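Local coordinates for uncharacterized HTH-type transcriptional regulator YydK (Bacillus subtilis subsp. subtilis, PDB 3BWG), which probably binds DNA as a transcription factor of the GntR family, joining a winged helix-turn-helix domain to a UTRA domain, at residues F60-R63 with G64-I67; H21-Q24 with Q25-L29. All coordinates share one frame; numbering follows the deposited sequence.

Contact 1 of 2, residues F60-R63 with G64-I67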
loop_
_atom_site.group_PDB
_atom_site.type_symbol
_atom_site.label_atom_id
_atom_site.label_comp_id
_atom_site.label_asym_id
_atom_site.label_seq_id
_atom_site.Cartn_x
_atom_site.Cartn_y
_atom_site.Cartn_z
ATOM N N PHE B 60 1.689 -15.152 -8.262
ATOM C CA PHE B 60 2.933 -14.750 -8.870
ATOM C C PHE B 60 3.565 -15.947 -9.605
ATOM O O PHE B 60 3.263 -17.103 -9.316
ATOM C CB PHE B 60 3.908 -14.110 -7.845
ATOM C CG PHE B 60 4.485 -15.083 -6.845
ATOM C CD1 PHE B 60 3.777 -15.417 -5.690
ATOM C CD2 PHE B 60 5.753 -15.621 -7.034
ATOM C CE1 PHE B 60 4.299 -16.291 -4.745
ATOM C CE2 PHE B 60 6.294 -16.507 -6.093
ATOM C CZ PHE B 60 5.563 -16.837 -4.948
ATOM N N GLN B 61 4.431 -15.658 -10.565
ATOM C CA GLN B 61 5.050 -16.699 -11.358
ATOM C C GLN B 61 6.572 -16.635 -11.269
ATOM O O GLN B 61 7.147 -15.559 -11.327
ATOM C CB GLN B 61 4.575 -16.568 -12.797
ATOM C CG GLN B 61 3.048 -16.464 -12.868
ATOM C CD GLN B 61 2.502 -16.841 -14.221
ATOM O OE1 GLN B 61 1.874 -16.017 -14.890
ATOM N NE2 GLN B 61 2.758 -18.083 -14.650
ATOM N N VAL B 62 7.214 -17.784 -11.072
ATOM C CA VAL B 62 8.670 -17.833 -11.053
ATOM C C VAL B 62 9.146 -18.781 -12.159
ATOM O O VAL B 62 8.982 -20.017 -12.069
ATOM C CB VAL B 62 9.268 -18.162 -9.644
ATOM C CG1 VAL B 62 8.652 -17.274 -8.581
ATOM C CG2 VAL B 62 9.090 -19.606 -9.272
ATOM N N ARG B 63 9.677 -18.202 -13.237
ATOM C CA ARG B 63 10.016 -19.013 -14.411
ATOM C C ARG B 63 11.090 -20.033 -14.045
ATOM O O ARG B 63 12.051 -19.727 -13.309
ATOM C CB ARG B 63 10.413 -18.156 -15.617
ATOM C CG ARG B 63 9.229 -17.656 -16.471
ATOM C CD ARG B 63 9.545 -16.292 -17.120
ATOM N NE ARG B 63 10.916 -16.197 -17.658
ATOM C CZ ARG B 63 11.913 -15.484 -17.113
ATOM N NH1 ARG B 63 11.726 -14.779 -15.993
ATOM N NH2 ARG B 63 13.112 -15.475 -17.691
ATOM N N GLY B 64 10.870 -21.255 -14.525
ATOM C CA GLY B 64 11.662 -22.399 -14.121
ATOM C C GLY B 64 10.914 -23.352 -13.201
ATOM O O GLY B 64 11.043 -24.576 -13.336
ATOM N N SER B 65 10.120 -22.803 -12.281
ATOM C CA SER B 65 9.514 -23.632 -11.245
ATOM C C SER B 65 7.987 -23.534 -11.024
ATOM O O SER B 65 7.400 -24.485 -10.507
ATOM C CB SER B 65 10.282 -23.469 -9.929
ATOM O OG SER B 65 10.037 -22.205 -9.375
ATOM N N GLY B 66 7.343 -22.419 -11.379
ATOM C CA GLY B 66 5.890 -22.418 -11.400
ATOM C C GLY B 66 5.034 -21.195 -11.145
ATOM O O GLY B 66 5.502 -20.073 -11.199
ATOM N N ILE B 67 3.742 -21.463 -10.916
ATOM C CA ILE B 67 2.713 -20.474 -10.607
ATOM C C ILE B 67 2.326 -20.698 -9.162
ATOM O O ILE B 67 1.999 -21.823 -8.806
ATOM C CB ILE B 67 1.409 -20.717 -11.400
ATOM C CG1 ILE B 67 1.667 -20.926 -12.900
ATOM C CG2 ILE B 67 0.408 -19.599 -11.132
ATOM C CD1 ILE B 67 0.637 -21.891 -13.564
#

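Contact 2 of 2, residues H21-Q24 with Q25-L29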
loop_
_atom_site.group_PDB
_atom_site.type_symbol
_atom_site.label_atom_id
_atom_site.label_comp_id
_atom_site.label_asym_id
_atom_site.label_seq_id
_atom_site.Cartn_x
_atom_site.Cartn_y
_atom_site.Cartn_z
ATOM N N HIS B 21 -9.701 -24.821 -1.900
ATOM C CA HIS B 21 -8.612 -25.645 -1.407
ATOM C C HIS B 21 -7.862 -24.973 -0.268
ATOM O O HIS B 21 -6.881 -25.530 0.232
ATOM C CB HIS B 21 -7.708 -26.090 -2.550
ATOM C CG HIS B 21 -8.371 -27.079 -3.459
ATOM N ND1 HIS B 21 -9.316 -26.709 -4.395
ATOM C CD2 HIS B 21 -8.255 -28.424 -3.550
ATOM C CE1 HIS B 21 -9.737 -27.787 -5.036
ATOM N NE2 HIS B 21 -9.110 -28.840 -4.540
ATOM N N GLN B 22 -8.364 -23.805 0.160
ATOM C CA GLN B 22 -7.762 -22.990 1.225
ATOM C C GLN B 22 -6.257 -22.785 1.029
ATOM O O GLN B 22 -5.494 -22.889 1.983
ATOM C CB GLN B 22 -8.002 -23.611 2.608
ATOM C CG GLN B 22 -9.440 -23.644 3.087
ATOM C CD GLN B 22 -9.554 -24.283 4.462
ATOM O OE1 GLN B 22 -9.239 -23.645 5.485
ATOM N NE2 GLN B 22 -9.989 -25.537 4.503
ATOM N N LEU B 23 -5.834 -22.536 -0.203
ATOM C CA LEU B 23 -4.412 -22.329 -0.493
ATOM C C LEU B 23 -3.875 -21.030 0.131
ATOM O O LEU B 23 -4.546 -20.000 0.121
ATOM C CB LEU B 23 -4.142 -22.353 -2.005
ATOM C CG LEU B 23 -4.487 -23.641 -2.772
ATOM C CD1 LEU B 23 -4.101 -23.500 -4.237
ATOM C CD2 LEU B 23 -3.818 -24.876 -2.136
ATOM N N GLN B 24 -2.682 -21.092 0.702
ATOM C CA GLN B 24 -2.056 -19.889 1.249
ATOM C C GLN B 24 -0.898 -19.455 0.382
ATOM O O GLN B 24 -0.484 -20.182 -0.518
ATOM C CB GLN B 24 -1.636 -20.062 2.712
ATOM C CG GLN B 24 -0.711 -21.224 3.009
ATOM C CD GLN B 24 -0.298 -21.290 4.507
ATOM O OE1 GLN B 24 -0.591 -20.374 5.295
ATOM N NE2 GLN B 24 0.388 -22.383 4.892
ATOM N N GLN B 25 -0.382 -18.261 0.664
ATOM C CA GLN B 25 0.755 -17.702 -0.057
ATOM C C GLN B 25 1.919 -18.679 -0.208
ATOM O O GLN B 25 2.334 -19.288 0.777
ATOM C CB GLN B 25 1.214 -16.451 0.674
ATOM C CG GLN B 25 2.322 -15.692 0.008
ATOM C CD GLN B 25 2.661 -14.503 0.828
ATOM O OE1 GLN B 25 3.383 -14.606 1.829
ATOM N NE2 GLN B 25 2.071 -13.382 0.487
ATOM N N GLY B 26 2.454 -18.800 -1.432
ATOM C CA GLY B 26 3.543 -19.731 -1.707
ATOM C C GLY B 26 3.147 -21.133 -2.203
ATOM O O GLY B 26 3.991 -21.874 -2.709
ATOM N N ASP B 27 1.880 -21.509 -2.037
ATOM C CA ASP B 27 1.370 -22.756 -2.573
ATOM C C ASP B 27 1.378 -22.749 -4.114
ATOM O O ASP B 27 1.085 -21.738 -4.753
ATOM C CB ASP B 27 -0.038 -23.023 -2.065
ATOM C CG ASP B 27 -0.067 -23.438 -0.585
ATOM O OD1 ASP B 27 0.973 -23.838 -0.033
ATOM O OD2 ASP B 27 -1.130 -23.348 0.036
ATOM N N LYS B 28 1.745 -23.888 -4.690
ATOM C CA LYS B 28 1.904 -24.017 -6.117
ATOM C C LYS B 28 0.528 -24.306 -6.702
ATOM O O LYS B 28 -0.218 -25.140 -6.173
ATOM C CB LYS B 28 2.851 -25.187 -6.406
ATOM C CG LYS B 28 3.589 -25.103 -7.733
ATOM C CD LYS B 28 4.508 -26.302 -7.914
ATOM C CE LYS B 28 5.096 -26.330 -9.310
ATOM N NZ LYS B 28 4.144 -25.758 -10.285
ATOM N N LEU B 29 0.179 -23.606 -7.774
ATOM C CA LEU B 29 -1.036 -23.934 -8.530
ATOM C C LEU B 29 -0.782 -25.023 -9.593
ATOM O O LEU B 29 0.380 -25.339 -9.913
ATOM C CB LEU B 29 -1.629 -22.661 -9.156
ATOM C CG LEU B 29 -2.183 -21.796 -8.018
ATOM C CD1 LEU B 29 -1.690 -20.325 -8.038
ATOM C CD2 LEU B 29 -3.696 -21.880 -7.973
#

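Contact 1 of 2, residues F60-R63 with G64-I67
V62 and G66 face each other as the antiparallel hydrogen-bonded pair that closes the hairpin, and three backbone bonds concentrate on this end. V62 N donates to G66 O at 2.9 Å. In return, the carbonyl oxygen of V62 is gripped twice: G66 N reaches V62 O at 3.0 Å in an almost straight bond (176°), and S65 N reaches the same V62 O at 3.0 Å. Two successive residues thus oppose one, a classic beta bulge. Glycines suit both the turn (G64) and the bulge (G66), since at their backbone angles a CB would be jammed against the preceding carbonyl oxygen.

One step on, Q61 and I67 form the non-hydrogen-bonded pair, their CA atoms 4.5 Å apart, and Q61 CA lies 3.4 Å from G66 O in a CH···O contact. The side chains of Q61 and I67 run alongside each other in the same direction, on the face of the hairpin turned to helix 43-55. The closely bonded V62-G66 pair and the buried I67 make up the tight part of the contact; around R63, G64 and S65 the turn is exposed to solvent.

The hairpin of strands 59-62 and 66-69 matches the wing of a winged helix-turn-helix domain. Q61 and I67 rest on L50 of helix 43-55, while the ring of F60 meets that of F68 and, on the second subunit, that of F175.

Contact 2 of 2, residues H21-Q24 with Q25-L29
D27 OD2 accepts the backbone N-H of Q24 at 2.8 Å, the shorter of two bonds that fold this loop back on itself. The donor approaches from above the carboxylate plane, 43° out of it. With CG lying beside its own backbone N (chi1 -73°), the aspartate turns its carboxylate back over the turn. The second bond, from D27 N to Q24 O at 3.1 Å, closes a type II beta turn from Q24 to D27, with G26 at a positive phi (93°) where a CB would be jammed against the preceding carbonyl.

L23 flanks the carboxylate: its CB and CD2 each lie 3.8 Å from D27 OD2. Its other methyl, CD1, reaches across to L29 CD2 at 4.1 Å in a plain apolar contact. Replacing D27 with an alanine would probably leave the N-H of Q24 without its acceptor and L23 without the carboxylate along its flank.

The loop opens with the Schellman motif, Q22 at positive phi, that ends helix 6-20, and it leads toward helix 32-39. L23 packs on Y17 of helix 6-20 and on V69 of strand 66-69; Q25 bonds through NE2 to R70 O and to D177 of the second subunit.

Overall arrangement
Both contacts are local turns within the GntR-family region, with centres about 13 Å apart; contact 1 includes the start of strand 66-69, and contact 2 packs against that strand. A probable hydrogen bond from L29 N to I67 O, at 2.7 Å, ties the loop of contact 2 to the hairpin of contact 1. Neither is a true core: contact 1 is partly buried, with F60 and I67 shielded, whereas contact 2 lies at the surface, with L29 alone among its touching residues buried. Their chemistry differs accordingly. The hairpin is held by backbone bonds between strands, the loop by one backbone bond and one side-chain carboxylate. Each also reaches the second subunit, contact 1 chiefly through an aromatic ring and contact 2 through a polar amide.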